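Local coordinates for endo-1,4-beta-xylanase C (Paenibacillus barcinonensis, PDB 4XUR), which hydrolyses the beta-1,4-xylosidic linkages of xylan, the chain described here being its xylan-binding CBM22-2 module with xylotetraose bound, at residues Gly95-Glu100 with Ser140-Tyr145; Ser74-Ser79 with Ile130-Glu135; Gly26-Arg31 with Pro62-Leu67. All blocks are in the same frame, centred on the assembly; numbering follows the deposited sequence.

Contact 1: Gly95-Glu100 with Ser140-Tyr145; sequences GSLEKE and SGLRMY. With XYP (beta-D-xylopyranose), chain D.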
loop_
_atom_site.group_PDB
_atom_site.type_symbol
_atom_site.label_atom_id
_atom_site.label_comp_id
_atom_site.label_asym_id
_atom_site.label_seq_id
_atom_site.Cartn_x
_atom_site.Cartn_y
_atom_site.Cartn_z
ATOM N N GLY A 95 -4.901 -2.227 -3.446
ATOM C CA GLY A 95 -4.098 -0.971 -3.388
ATOM C C GLY A 95 -5.060 0.198 -3.209
ATOM O O GLY A 95 -6.071 0.289 -3.910
ATOM N N SER A 96 -4.737 1.093 -2.265
ATOM C CA SER A 96 -5.600 2.233 -1.922
ATOM C C SER A 96 -4.838 3.543 -1.772
ATOM O O SER A 96 -3.608 3.568 -1.627
ATOM C CB SER A 96 -6.367 1.930 -0.664
ATOM O OG SER A 96 -7.186 0.804 -0.795
ATOM N N LEU A 97 -5.591 4.641 -1.808
ATOM C CA LEU A 97 -5.093 5.946 -1.616
ATOM C C LEU A 97 -5.721 6.525 -0.390
ATOM O O LEU A 97 -6.941 6.497 -0.285
ATOM C CB LEU A 97 -5.367 6.866 -2.821
ATOM C CG LEU A 97 -4.890 6.394 -4.188
ATOM C CD1 LEU A 97 -5.357 7.422 -5.197
ATOM C CD2 LEU A 97 -3.394 6.179 -4.219
ATOM N N GLU A 98 -4.912 7.174 0.454
ATOM C CA GLU A 98 -5.450 8.057 1.542
ATOM C C GLU A 98 -5.226 9.486 1.177
ATOM O O GLU A 98 -4.085 9.855 0.866
ATOM C CB GLU A 98 -4.726 7.730 2.867
ATOM C CG GLU A 98 -5.047 8.713 3.976
ATOM C CD GLU A 98 -4.341 8.274 5.293
ATOM O OE1 GLU A 98 -4.611 7.172 5.770
ATOM O OE2 GLU A 98 -3.443 9.013 5.743
ATOM N N LYS A 99 -6.293 10.304 1.151
ATOM C CA LYS A 99 -6.204 11.711 0.715
ATOM C C LYS A 99 -6.576 12.699 1.822
ATOM O O LYS A 99 -7.548 12.498 2.524
ATOM C CB LYS A 99 -7.081 11.937 -0.505
ATOM C CG LYS A 99 -6.526 11.338 -1.760
ATOM C CD LYS A 99 -7.480 11.642 -2.928
ATOM C CE LYS A 99 -8.232 10.449 -3.360
ATOM N NZ LYS A 99 -8.936 10.726 -4.608
ATOM N N GLU A 100 -5.761 13.734 1.948
ATOM C CA GLU A 100 -5.928 14.828 2.909
ATOM C C GLU A 100 -6.107 16.127 2.082
ATOM O O GLU A 100 -5.370 16.366 1.104
ATOM C CB GLU A 100 -4.692 14.971 3.807
ATOM C CG GLU A 100 -4.756 16.139 4.778
ATOM C CD GLU A 100 -3.426 16.418 5.411
ATOM O OE1 GLU A 100 -3.070 15.747 6.345
ATOM O OE2 GLU A 100 -2.702 17.341 4.944
ATOM N N SER A 140 -3.570 18.177 0.019
ATOM C CA SER A 140 -2.351 18.372 0.799
ATOM C C SER A 140 -1.623 17.083 1.215
ATOM O O SER A 140 -0.497 17.161 1.758
ATOM C CB SER A 140 -2.617 19.248 2.026
ATOM O OG SER A 140 -3.582 18.652 2.900
ATOM N N GLY A 141 -2.242 15.958 1.009
ATOM C CA GLY A 141 -1.625 14.591 1.129
ATOM C C GLY A 141 -2.275 13.555 0.254
ATOM O O GLY A 141 -3.491 13.562 0.046
ATOM N N LEU A 142 -1.463 12.690 -0.340
ATOM C CA LEU A 142 -1.948 11.601 -1.135
ATOM C C LEU A 142 -0.979 10.431 -0.925
ATOM O O LEU A 142 0.144 10.456 -1.434
ATOM C CB LEU A 142 -1.989 11.998 -2.631
ATOM C CG LEU A 142 -2.626 11.026 -3.660
ATOM C CD1 LEU A 142 -3.209 11.788 -4.875
ATOM C CD2 LEU A 142 -1.674 9.983 -4.152
ATOM N N ARG A 143 -1.443 9.422 -0.218
ATOM C CA ARG A 143 -0.550 8.341 0.235
ATOM C C ARG A 143 -1.067 7.055 -0.305
ATOM O O ARG A 143 -2.266 6.721 -0.183
ATOM C CB ARG A 143 -0.520 8.309 1.763
ATOM C CG ARG A 143 -0.194 9.617 2.432
ATOM C CD ARG A 143 -1.357 10.201 3.201
ATOM N NE ARG A 143 -1.117 11.605 3.649
ATOM C CZ ARG A 143 -1.774 12.256 4.576
ATOM N NH1 ARG A 143 -2.777 11.732 5.266
ATOM N NH2 ARG A 143 -1.391 13.491 4.865
ATOM N N MET A 144 -0.173 6.310 -0.910
ATOM C CA MET A 144 -0.537 4.983 -1.392
ATOM C C MET A 144 -0.409 3.974 -0.256
ATOM O O MET A 144 0.466 4.082 0.560
ATOM C CB MET A 144 0.291 4.572 -2.567
ATOM C CG MET A 144 1.765 4.337 -2.280
ATOM S SD MET A 144 2.573 3.741 -3.780
ATOM C CE MET A 144 1.747 2.159 -3.959
ATOM N N TYR A 145 -1.284 2.958 -0.208
ATOM C CA TYR A 145 -1.144 1.921 0.787
ATOM C C TYR A 145 -1.738 0.611 0.327
ATOM O O TYR A 145 -2.521 0.610 -0.654
ATOM C CB TYR A 145 -1.728 2.342 2.162
ATOM C CG TYR A 145 -3.209 2.540 2.271
ATOM C CD1 TYR A 145 -3.763 3.758 1.930
ATOM C CD2 TYR A 145 -4.048 1.556 2.830
ATOM C CE1 TYR A 145 -5.119 3.980 2.069
ATOM C CE2 TYR A 145 -5.416 1.758 2.972
ATOM C CZ TYR A 145 -5.936 2.986 2.620
ATOM O OH TYR A 145 -7.298 3.249 2.756
HETATM C C1 XYP D . -10.563 2.872 5.522
HETATM C C2 XYP D . -10.247 1.697 4.596
HETATM C C3 XYP D . -10.647 1.981 3.153
HETATM C C4 XYP D . -12.103 2.501 3.112
HETATM C C5 XYP D . -12.320 3.634 4.118
HETATM O O2 XYP D . -8.846 1.456 4.605
HETATM O O3 XYP D . -10.552 0.820 2.365
HETATM O O4 XYP D . -12.335 2.987 1.769
HETATM O O5 XYP D . -11.991 3.197 5.420
HETATM O O HOH W 1 -3.333 13.173 7.935
#

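Contact 2: Ser74-Ser79 with Ile130-Glu135; sequences STVHIS and IIVPAE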
loop_
_atom_site.group_PDB
_atom_site.type_symbol
_atom_site.label_atom_id
_atom_site.label_comp_id
_atom_site.label_asym_id
_atom_site.label_seq_id
_atom_site.Cartn_x
_atom_site.Cartn_y
_atom_site.Cartn_z
ATOM N N SER A 74 -2.380 15.679 -12.706
ATOM C CA SER A 74 -1.855 14.728 -13.671
ATOM C C SER A 74 -2.459 13.370 -13.465
ATOM O O SER A 74 -3.077 13.111 -12.444
ATOM C CB SER A 74 -0.310 14.671 -13.555
ATOM O OG SER A 74 0.072 14.008 -12.350
ATOM N N THR A 75 -2.214 12.458 -14.436
ATOM C CA THR A 75 -2.539 11.046 -14.286
ATOM C C THR A 75 -1.173 10.274 -14.265
ATOM O O THR A 75 -0.239 10.574 -15.052
ATOM C CB THR A 75 -3.385 10.570 -15.468
ATOM O OG1 THR A 75 -4.591 11.333 -15.480
ATOM C CG2 THR A 75 -3.710 9.099 -15.377
ATOM N N VAL A 76 -1.034 9.369 -13.328
ATOM C CA VAL A 76 0.149 8.603 -13.145
ATOM C C VAL A 76 -0.218 7.107 -13.065
ATOM O O VAL A 76 -1.352 6.772 -12.863
ATOM C CB VAL A 76 0.988 9.091 -11.943
ATOM C CG1 VAL A 76 1.418 10.521 -12.128
ATOM C CG2 VAL A 76 0.230 8.975 -10.617
ATOM N N HIS A 77 0.774 6.229 -13.277
ATOM C CA HIS A 77 0.552 4.792 -13.158
ATOM C C HIS A 77 1.248 4.269 -11.916
ATOM O O HIS A 77 2.436 4.515 -11.754
ATOM C CB HIS A 77 1.064 4.053 -14.398
ATOM C CG HIS A 77 0.567 2.644 -14.492
ATOM N ND1 HIS A 77 -0.738 2.339 -14.754
ATOM C CD2 HIS A 77 1.221 1.456 -14.374
ATOM C CE1 HIS A 77 -0.892 1.017 -14.788
ATOM N NE2 HIS A 77 0.281 0.465 -14.561
ATOM N N ILE A 78 0.486 3.622 -11.037
ATOM C CA ILE A 78 1.056 3.017 -9.830
ATOM C C ILE A 78 0.993 1.513 -9.913
ATOM O O ILE A 78 -0.056 0.911 -10.247
ATOM C CB ILE A 78 0.353 3.466 -8.543
ATOM C CG1 ILE A 78 0.371 4.965 -8.440
ATOM C CG2 ILE A 78 1.018 2.816 -7.341
ATOM C CD1 ILE A 78 0.064 5.518 -7.035
ATOM N N SER A 79 2.080 0.909 -9.525
ATOM C CA SER A 79 2.149 -0.578 -9.373
ATOM C C SER A 79 2.967 -1.019 -8.191
ATOM O O SER A 79 3.783 -0.288 -7.651
ATOM C CB SER A 79 2.748 -1.178 -10.625
ATOM O OG SER A 79 4.112 -0.734 -10.813
ATOM N N ILE A 130 -3.883 6.251 -11.663
ATOM C CA ILE A 130 -4.672 7.111 -10.738
ATOM C C ILE A 130 -4.560 8.583 -11.154
ATOM O O ILE A 130 -3.597 9.004 -11.813
ATOM C CB ILE A 130 -4.198 6.960 -9.297
ATOM C CG1 ILE A 130 -2.760 7.428 -9.109
ATOM C CG2 ILE A 130 -4.385 5.547 -8.845
ATOM C CD1 ILE A 130 -2.528 8.251 -7.859
ATOM N N ILE A 131 -5.556 9.358 -10.714
ATOM C CA ILE A 131 -5.605 10.791 -10.947
ATOM C C ILE A 131 -5.091 11.447 -9.645
ATOM O O ILE A 131 -5.514 11.109 -8.522
ATOM C CB ILE A 131 -7.102 11.183 -11.262
ATOM C CG1 ILE A 131 -7.422 10.756 -12.665
ATOM C CG2 ILE A 131 -7.366 12.687 -11.051
ATOM C CD1 ILE A 131 -8.875 10.503 -12.899
ATOM N N VAL A 132 -4.207 12.420 -9.818
ATOM C CA VAL A 132 -3.758 13.270 -8.741
ATOM C C VAL A 132 -4.680 14.497 -8.814
ATOM O O VAL A 132 -4.641 15.188 -9.853
ATOM C CB VAL A 132 -2.264 13.668 -8.956
ATOM C CG1 VAL A 132 -1.724 14.397 -7.785
ATOM C CG2 VAL A 132 -1.425 12.392 -9.141
ATOM N N PRO A 133 -5.462 14.758 -7.773
ATOM C CA PRO A 133 -6.364 15.956 -7.833
ATOM C C PRO A 133 -5.618 17.278 -8.051
ATOM O O PRO A 133 -4.434 17.386 -7.644
ATOM C CB PRO A 133 -7.051 15.939 -6.502
ATOM C CG PRO A 133 -6.988 14.518 -6.022
ATOM C CD PRO A 133 -5.659 14.033 -6.538
ATOM N N ALA A 134 -6.315 18.265 -8.645
ATOM C CA ALA A 134 -5.677 19.552 -9.039
ATOM C C ALA A 134 -5.450 20.432 -7.791
ATOM O O ALA A 134 -6.029 20.219 -6.730
ATOM C CB ALA A 134 -6.500 20.258 -10.074
ATOM N N GLU A 135 -4.567 21.435 -7.947
ATOM C CA GLU A 135 -4.221 22.358 -6.857
ATOM C C GLU A 135 -5.427 22.976 -6.209
ATOM O O GLU A 135 -5.524 23.064 -4.983
ATOM C CB GLU A 135 -3.253 23.422 -7.454
ATOM C CG GLU A 135 -2.945 24.584 -6.508
ATOM C CD GLU A 135 -2.258 24.199 -5.250
ATOM O OE1 GLU A 135 -2.693 24.744 -4.205
ATOM O OE2 GLU A 135 -1.321 23.367 -5.298
#

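Contact 3: Gly26-Arg31 with Pro62-Leu67; sequences GNWRAR and PLVEVL. With XYP (beta-D-xylopyranose), chain B; XYP (beta-D-xylopyranose), chain C.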
loop_
_atom_site.group_PDB
_atom_site.type_symbol
_atom_site.label_atom_id
_atom_site.label_comp_id
_atom_site.label_asym_id
_atom_site.label_seq_id
_atom_site.Cartn_x
_atom_site.Cartn_y
_atom_site.Cartn_z
ATOM N N GLY A 26 12.645 4.029 4.987
ATOM C CA GLY A 26 12.282 5.284 4.337
ATOM C C GLY A 26 11.155 5.982 5.070
ATOM O O GLY A 26 11.153 6.055 6.292
ATOM N N ASN A 27 10.199 6.513 4.312
ATOM C CA ASN A 27 9.008 7.121 4.863
ATOM C C ASN A 27 7.811 6.209 4.949
ATOM O O ASN A 27 6.652 6.684 5.235
ATOM C CB ASN A 27 8.628 8.387 4.035
ATOM C CG ASN A 27 9.697 9.441 4.081
ATOM O OD1 ASN A 27 10.127 9.914 3.051
ATOM N ND2 ASN A 27 10.159 9.781 5.285
ATOM N N TRP A 28 8.025 4.895 4.786
ATOM C CA TRP A 28 6.927 3.974 4.899
ATOM C C TRP A 28 6.462 3.922 6.388
ATOM O O TRP A 28 7.301 3.938 7.290
ATOM C CB TRP A 28 7.323 2.605 4.403
ATOM C CG TRP A 28 7.428 2.524 2.898
ATOM C CD1 TRP A 28 8.511 2.856 2.154
ATOM C CD2 TRP A 28 6.401 2.104 1.975
ATOM N NE1 TRP A 28 8.239 2.667 0.815
ATOM C CE2 TRP A 28 6.942 2.202 0.668
ATOM C CE3 TRP A 28 5.076 1.681 2.126
ATOM C CZ2 TRP A 28 6.224 1.884 -0.459
ATOM C CZ3 TRP A 28 4.361 1.337 1.016
ATOM C CH2 TRP A 28 4.913 1.449 -0.290
ATOM N N ARG A 29 5.162 3.872 6.614
ATOM C CA ARG A 29 4.585 3.911 7.982
ATOM C C ARG A 29 3.375 2.963 8.101
ATOM O O ARG A 29 2.736 2.622 7.120
ATOM C CB ARG A 29 4.199 5.289 8.471
ATOM C CG ARG A 29 3.083 6.032 7.740
ATOM C CD ARG A 29 2.624 7.263 8.509
ATOM N NE ARG A 29 1.593 8.037 7.812
ATOM C CZ ARG A 29 0.281 7.802 7.840
ATOM N NH1 ARG A 29 -0.271 6.736 8.509
ATOM N NH2 ARG A 29 -0.548 8.651 7.173
ATOM N N ALA A 30 3.079 2.603 9.356
ATOM C CA ALA A 30 1.833 1.919 9.688
ATOM C C ALA A 30 0.628 2.904 9.688
ATOM O O ALA A 30 0.808 4.143 9.809
ATOM C CB ALA A 30 1.996 1.254 11.081
ATOM N N ARG A 31 -0.595 2.362 9.652
ATOM C CA ARG A 31 -1.815 3.137 9.703
ATOM C C ARG A 31 -2.500 3.098 11.088
ATOM O O ARG A 31 -3.365 3.925 11.382
ATOM C CB ARG A 31 -2.769 2.648 8.621
ATOM C CG ARG A 31 -2.143 2.766 7.227
ATOM C CD ARG A 31 -3.172 2.519 6.088
ATOM N NE ARG A 31 -4.084 3.622 5.958
ATOM C CZ ARG A 31 -5.424 3.528 5.948
ATOM N NH1 ARG A 31 -6.026 2.352 6.114
ATOM N NH2 ARG A 31 -6.138 4.640 5.779
ATOM N N PRO A 62 0.967 -1.253 4.881
ATOM C CA PRO A 62 2.081 -0.302 4.719
ATOM C C PRO A 62 1.642 0.918 3.870
ATOM O O PRO A 62 1.003 0.714 2.844
ATOM C CB PRO A 62 3.133 -1.157 3.951
ATOM C CG PRO A 62 2.301 -2.108 3.147
ATOM C CD PRO A 62 1.012 -2.341 3.900
ATOM N N LEU A 63 1.983 2.092 4.311
ATOM C CA LEU A 63 1.575 3.334 3.619
ATOM C C LEU A 63 2.794 4.218 3.420
ATOM O O LEU A 63 3.681 4.274 4.288
ATOM C CB LEU A 63 0.569 4.088 4.477
ATOM C CG LEU A 63 0.048 5.480 4.092
ATOM C CD1 LEU A 63 -1.371 5.711 4.649
ATOM C CD2 LEU A 63 0.901 6.668 4.586
ATOM N N VAL A 64 2.788 4.973 2.326
ATOM C CA VAL A 64 3.747 6.043 2.066
ATOM C C VAL A 64 3.121 7.269 1.382
ATOM O O VAL A 64 2.332 7.148 0.431
ATOM C CB VAL A 64 4.984 5.462 1.277
ATOM C CG1 VAL A 64 4.628 5.014 -0.170
ATOM C CG2 VAL A 64 6.125 6.503 1.211
ATOM N N GLU A 65 3.498 8.435 1.871
ATOM C CA GLU A 65 3.108 9.738 1.288
ATOM C C GLU A 65 3.785 9.851 -0.095
ATOM O O GLU A 65 5.039 9.764 -0.191
ATOM C CB GLU A 65 3.541 10.885 2.189
ATOM C CG GLU A 65 3.284 12.263 1.595
ATOM C CD GLU A 65 1.838 12.617 1.449
ATOM O OE1 GLU A 65 1.182 12.795 2.498
ATOM O OE2 GLU A 65 1.311 12.756 0.294
ATOM N N VAL A 66 2.997 10.087 -1.131
ATOM C CA VAL A 66 3.603 10.265 -2.471
ATOM C C VAL A 66 3.293 11.585 -3.214
ATOM O O VAL A 66 3.810 11.790 -4.301
ATOM C CB VAL A 66 3.284 9.084 -3.395
ATOM C CG1 VAL A 66 3.901 7.760 -2.802
ATOM C CG2 VAL A 66 1.800 8.999 -3.687
ATOM N N LEU A 67 2.432 12.400 -2.663
ATOM C CA LEU A 67 2.075 13.712 -3.288
ATOM C C LEU A 67 3.340 14.502 -3.730
ATOM O O LEU A 67 3.378 14.945 -4.853
ATOM C CB LEU A 67 1.238 14.557 -2.414
ATOM C CG LEU A 67 0.606 15.748 -3.156
ATOM C CD1 LEU A 67 -0.182 15.328 -4.418
ATOM C CD2 LEU A 67 -0.338 16.465 -2.209
HETATM O O1 XYP B . -5.040 4.945 14.640
HETATM C C1 XYP B . -5.678 6.131 14.111
HETATM C C2 XYP B . -5.013 6.515 12.776
HETATM C C3 XYP B . -5.945 6.571 11.562
HETATM C C4 XYP B . -6.891 5.372 11.563
HETATM C C5 XYP B . -7.282 4.808 12.954
HETATM O O2 XYP B . -4.317 7.756 12.865
HETATM O O3 XYP B . -5.119 6.482 10.347
HETATM O O4 XYP B . -8.037 5.763 10.811
HETATM O O5 XYP B . -7.070 5.840 13.934
HETATM C C1 XYP C . -8.520 4.608 9.924
HETATM C C2 XYP C . -10.008 4.458 10.005
HETATM C C3 XYP C . -10.528 3.399 9.080
HETATM C C4 XYP C . -9.976 3.645 7.662
HETATM C C5 XYP C . -8.467 3.829 7.689
HETATM O O2 XYP C . -10.377 4.129 11.392
HETATM O O3 XYP C . -11.948 3.421 9.016
HETATM O O4 XYP C . -10.285 2.542 6.864
HETATM O O5 XYP C . -8.122 4.901 8.550
HETATM O O HOH W 2 5.096 8.744 4.394
HETATM O O HOH W 3 7.177 10.094 1.426
#

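Contact 1: Gly95-Glu100 with Ser140-Tyr145
Ser96 to Glu100 pair with Tyr145 back to Gly141 in an antiparallel ladder, the strand axes 4.6 Å apart and 173° from one another. At Ser140-Gly141 the pairing is interrupted by a classic beta bulge, where Ser140 N and Gly141 N both donate to Glu100 O, reaching it from the same face of its plane. On the face carrying Glu98, Glu100 and Arg143, the guanidinium bridges two carboxylates. Arg143 NH1 meets the anti lone pair of Glu98 OE2 at 2.8 Å, whereas Arg143 NH2 comes to Glu100 OE1 from above the carboxylate plane, at 3.2 Å. A water links Glu100 OE1 to Arg143 NH1, and Ser140 OG donates a hydrogen bond to Glu100 OE2 at 2.6 Å, so both oxygens of Glu100 are engaged. Arg143 NE is salt-bridged to Glu65 OE1. Ser96 CB sits over one face of the Tyr145 ring, 3.7 Å from its centroid, while Ser96 OG bonds to Glu147. On the opposite face of the sheet, Leu97 CD2 packs against Leu142 CD2. Tyr145, a pocket residue, donates from OH to O2 of a xylose at 3.0 Å, consistent with the Ser96, Glu98 and Tyr145 face lining the glycan cleft of a CBM22 beta-sandwich.

Contact 2: Ser74-Ser79 with Ile130-Glu135
Val76 and Ile130 form an antiparallel hydrogen-bonded pair, each N donating to the other's O, and Val132 N extends the ladder past the end of strand 124-131 with a nearly straight bond to Ser74 O (172° at the hydrogen). Between them Thr75 and Ile131 make a non-hydrogen-bonded pair, Thr75 OG1 lying 4.0 Å from Ile131 CG1 on the outer face. On the opposite face Val76, Ile78 and Ile130 bring aliphatic side chains together, with Val132 beside them. Ile130 puts CG1 between its backbone N and carbonyl carbon (chi1 63°), and there CG1 meets Val76 CG2 at 3.7 Å. Its terminal CD1 goes on to Ile78 CD1, 3.9 Å away, so one side chain reaches two residues on the same face of the facing strand, Val76 and Ile78. Val76 CG2 is shared, touching Val132 CG2 at 4.1 Å as well. With an alanine in place of Ile130, a gap would probably open beside Val76 CG2, and the Ile78 CD1 methyl would lose this partner. Ser74 OG, close to the Val132 methyl CG2, bonds to Gln71 O. Strand 75-83 has strand 124-131 as one neighbour and strand 164-173 as another, with Ile171 against both Val76 and Ile78. Ile78 also touches Met144 of strand 139-147, in the other sheet, and Leu67 and Leu70 lie against Val132.

Contact 3: Gly26-Arg31 with Pro62-Leu67
Leu63 and Arg29 make a single antiparallel bridge, by which a loop of the CBM22 beta-sandwich is fastened to strand 63-65, an outermost strand of its four-stranded sheet. Two backbone hydrogen bonds form it: Arg29 N to Leu63 O at 2.8 Å and Leu63 N to Arg29 O at 3.0 Å. Water adds to the join, one molecule donating to Asn27 O and accepting from Glu65 N.

The apolar contacts centre on Trp28. Val64 CG1 lies over the face of its six-membered ring, 3.5 Å from the centroid and only 13° off the normal, a close CH-pi contact; chi1 of 68° sets that methyl between the backbone N and carbonyl carbon of Val64. Pro62 CB packs against Trp28 CE3 at 3.9 Å, and the Pro62 carbonyl lies at the ring's edge. Leu36, Leu50 and Val169 also touch the indole, so it packs against strand 63-65 of one sheet and against strands of the other.

Two arginines use Leu63 as a shared aliphatic support. Leu63 and Arg29 run side by side, pointing the same way, with CD2 over one guanidinium face, 3.5 Å from Arg29 CZ. Arg31 crosses Leu63 at about a right angle, its NE 3.7 Å from Leu63 CD1. The charges are met elsewhere: Glu98 forms salt bridges with both, and Tyr59 O accepts from Arg31 NH1. Arg31 belongs to the glycan pocket, where it has a cation-pi contact with Tyr145, and its NH2 comes within 3.1 Å of C5 of the chain C xylose, a close approach and not a bond.

Along the chain contact 3 closes first, and then contacts 2 and 1 interlock, their segments alternating. Contacts 1 and 3 both reach the four-stranded sheet, contact 3 through strand 63-65, the neighbour of strand 139-147; their centres lie about 9 Å apart. Contact 2 belongs to the other sheet, its centre about 11 Å from that of contact 1 and about 17 Å from that of contact 3. The two contacts meet through Leu97 CD1 on Ile130 CD1 (4.0 Å) and Leu142 CD1 on Pro133 CD (3.7 Å). One face of the four-stranded sheet therefore packs into the sandwich interior, while its other face, where Tyr145 stands and the 26-31 loop brings Arg31 alongside, receives the xylo-oligosaccharide.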